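Side-chain contact in PlaB phospholipase (Legionella pneumophila, PDB 6ZTI), which is a phospholipase of the alpha/beta-hydrolase type and a virulence factor whose activity is controlled by NAD(H)-mediated tetramerization: residues Y393-Y397 against D398-G402. Sequence-based numbering, arbitrary orientation.
Sequences YFLDY and DIMEG. With SND (thionicotinamide-adenine-dinucleotide), chain J.
Asp396 closes strand 390-396 and, as N-cap, starts helix 397-404, its side chain meeting Ile399. Its CG stands anti to the backbone N (chi1 -173°), which carries the carboxylate forward, beside the carbonyl carbon, toward the first turn, where Asp396 OD1 accepts a hydrogen bond from Ile399 N at 3.0 Å. That donor reaches OD1 from well above the carboxylate plane, 56° out of it. OD2 is held by Asn338, so both oxygens have a partner. Next to them the terminal methyl of Ile399 presses on the carboxylate, CD1 lying 3.2 Å from Asp396 OD2, and the two side chains cross at nearly a right angle.

The tight part is this buried turn. Met400 N donates to Asp396 O at 3.1 Å, and Glu401 N to Tyr397 O at 2.8 Å in a nearly straight bond (173° at the hydrogen). The bend of Met400 at chi2 brings its SD to 3.7 Å from Leu395 CD1 on the strand, while its side chain also touches Leu373 of the NAD(+) site.

The looser flank holds the partly exposed acids. Glu401 CB comes within 3.8 Å of Tyr397 CE1, the two side chains slanting across each other, before the Glu401 carboxylate turns away to Asn405. Asp398 OD1 lies in the plane of the same ring, at its edge, but its strong partner is Arg339, through a salt bridge.

Three residues back along the strand from Asp396, Tyr393 OH donates to the adenine N3A of SND at 2.8 Å. The capping bond and the Met400 N to Asp396 O bond join this strand to the helix, and the buried Asp396 carboxylate at the helix N-terminus would probably be stabilised in its charged form by the helix dipole.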
# COMPACT_ATOMS: atom_id res chain seq x y z
N TYR B 393 -15.71 14.33 13.15
CA TYR B 393 -15.43 14.81 14.50
C TYR B 393 -16.61 14.50 15.40
O TYR B 393 -17.76 14.61 14.99
CB TYR B 393 -15.17 16.32 14.54
CG TYR B 393 -13.70 16.72 14.53
CD1 TYR B 393 -12.89 16.45 13.45
CD2 TYR B 393 -13.15 17.39 15.61
CE1 TYR B 393 -11.57 16.81 13.44
CE2 TYR B 393 -11.81 17.77 15.61
CZ TYR B 393 -11.03 17.48 14.52
OH TYR B 393 -9.70 17.85 14.52
N PHE B 394 -16.31 14.15 16.64
CA PHE B 394 -17.28 13.87 17.68
C PHE B 394 -17.00 14.82 18.83
O PHE B 394 -15.88 14.83 19.37
CB PHE B 394 -17.16 12.40 18.10
CG PHE B 394 -18.31 11.89 18.93
CD1 PHE B 394 -19.62 12.16 18.57
CD2 PHE B 394 -18.06 11.10 20.04
CE1 PHE B 394 -20.66 11.68 19.33
CE2 PHE B 394 -19.09 10.62 20.80
CZ PHE B 394 -20.39 10.92 20.45
N LEU B 395 -18.00 15.61 19.20
CA LEU B 395 -17.83 16.74 20.10
C LEU B 395 -18.82 16.65 21.25
O LEU B 395 -19.93 16.14 21.11
CB LEU B 395 -18.05 18.08 19.38
CG LEU B 395 -17.30 18.29 18.07
CD1 LEU B 395 -17.75 19.63 17.47
CD2 LEU B 395 -15.80 18.26 18.27
N ASP B 396 -18.40 17.21 22.38
CA ASP B 396 -19.26 17.34 23.55
C ASP B 396 -20.08 18.61 23.37
O ASP B 396 -19.55 19.72 23.47
CB ASP B 396 -18.42 17.38 24.82
CG ASP B 396 -19.26 17.35 26.09
OD1 ASP B 396 -20.32 18.01 26.12
OD2 ASP B 396 -18.86 16.66 27.05
N TYR B 397 -21.37 18.45 23.11
CA TYR B 397 -22.19 19.61 22.84
C TYR B 397 -22.36 20.49 24.07
O TYR B 397 -22.39 21.71 23.97
CB TYR B 397 -23.55 19.19 22.31
CG TYR B 397 -24.46 20.38 22.11
CD1 TYR B 397 -25.25 20.85 23.15
CD2 TYR B 397 -24.50 21.05 20.90
CE1 TYR B 397 -26.07 21.95 22.98
CE2 TYR B 397 -25.31 22.15 20.71
CZ TYR B 397 -26.09 22.60 21.76
OH TYR B 397 -26.92 23.69 21.61
N ASP B 398 -22.53 19.88 25.23
CA ASP B 398 -22.79 20.68 26.42
C ASP B 398 -21.57 21.49 26.82
O ASP B 398 -21.71 22.60 27.34
CB ASP B 398 -23.27 19.78 27.56
CG ASP B 398 -24.63 19.17 27.28
OD1 ASP B 398 -25.54 19.90 26.85
OD2 ASP B 398 -24.77 17.95 27.47
N ILE B 399 -20.37 20.97 26.58
CA ILE B 399 -19.17 21.74 26.87
C ILE B 399 -19.00 22.86 25.85
O ILE B 399 -18.60 23.98 26.20
CB ILE B 399 -17.95 20.80 26.91
CG1 ILE B 399 -18.01 19.93 28.17
CG2 ILE B 399 -16.65 21.61 26.83
CD1 ILE B 399 -16.91 18.89 28.30
N MET B 400 -19.29 22.57 24.58
CA MET B 400 -19.22 23.59 23.54
C MET B 400 -20.19 24.73 23.82
O MET B 400 -19.81 25.90 23.82
CB MET B 400 -19.54 22.98 22.18
CG MET B 400 -18.61 21.90 21.77
SD MET B 400 -17.95 22.21 20.15
CE MET B 400 -17.06 23.73 20.48
N GLU B 401 -21.46 24.39 24.02
CA GLU B 401 -22.48 25.41 24.24
C GLU B 401 -22.16 26.26 25.46
O GLU B 401 -22.19 27.49 25.41
CB GLU B 401 -23.85 24.74 24.38
CG GLU B 401 -25.04 25.70 24.26
CD GLU B 401 -25.40 26.42 25.55
OE1 GLU B 401 -25.04 25.92 26.65
OE2 GLU B 401 -26.05 27.48 25.46
N GLY B 402 -21.83 25.61 26.58
CA GLY B 402 -21.56 26.35 27.80
C GLY B 402 -20.39 27.30 27.65
O GLY B 402 -20.39 28.39 28.23
PA SND J . -6.79 19.64 22.55
O1A SND J . -6.06 20.87 22.10
O2A SND J . -6.02 18.66 23.37
O5B SND J . -7.39 18.89 21.25
C5B SND J . -8.18 17.69 21.28
C4B SND J . -8.23 17.19 19.85
O4B SND J . -8.86 18.17 19.00
C3B SND J . -6.86 16.96 19.23
O3B SND J . -7.00 15.98 18.21
C2B SND J . -6.54 18.32 18.63
O2B SND J . -5.57 18.20 17.59
C1B SND J . -7.92 18.71 18.09
N9A SND J . -8.15 20.15 17.99
C8A SND J . -7.77 21.12 18.88
N7A SND J . -8.11 22.33 18.52
C5A SND J . -8.77 22.14 17.31
C6A SND J . -9.38 23.04 16.41
N6A SND J . -9.41 24.36 16.59
N1A SND J . -9.97 22.52 15.31
C2A SND J . -9.93 21.19 15.13
N3A SND J . -9.37 20.26 15.89
C4A SND J . -8.80 20.80 16.98
O3 SND J . -8.11 19.98 23.38
PN SND J . -8.54 21.15 24.37
O1N SND J . -7.38 21.50 25.23
O2N SND J . -9.81 20.75 24.99
O5D SND J . -8.75 22.34 23.33
C5D SND J . -9.47 23.53 23.69
C4D SND J . -8.93 24.69 22.89
O4D SND J . -7.64 25.09 23.41
C3D SND J . -8.71 24.43 21.41
O3D SND J . -9.01 25.63 20.71
C2D SND J . -7.22 24.15 21.32
O2D SND J . -6.70 24.46 20.03
C1D SND J . -6.70 25.12 22.36
N1N SND J . -5.35 24.68 22.93
C2N SND J . -4.31 25.51 22.81
C3N SND J . -3.09 25.18 23.39
C7N SND J . -1.92 26.08 23.28
S7N SND J . -0.49 25.73 24.07
N7N SND J . -2.05 27.16 22.54
C4N SND J . -2.99 23.97 24.07
C5N SND J . -4.08 23.13 24.15
C6N SND J . -5.26 23.50 23.57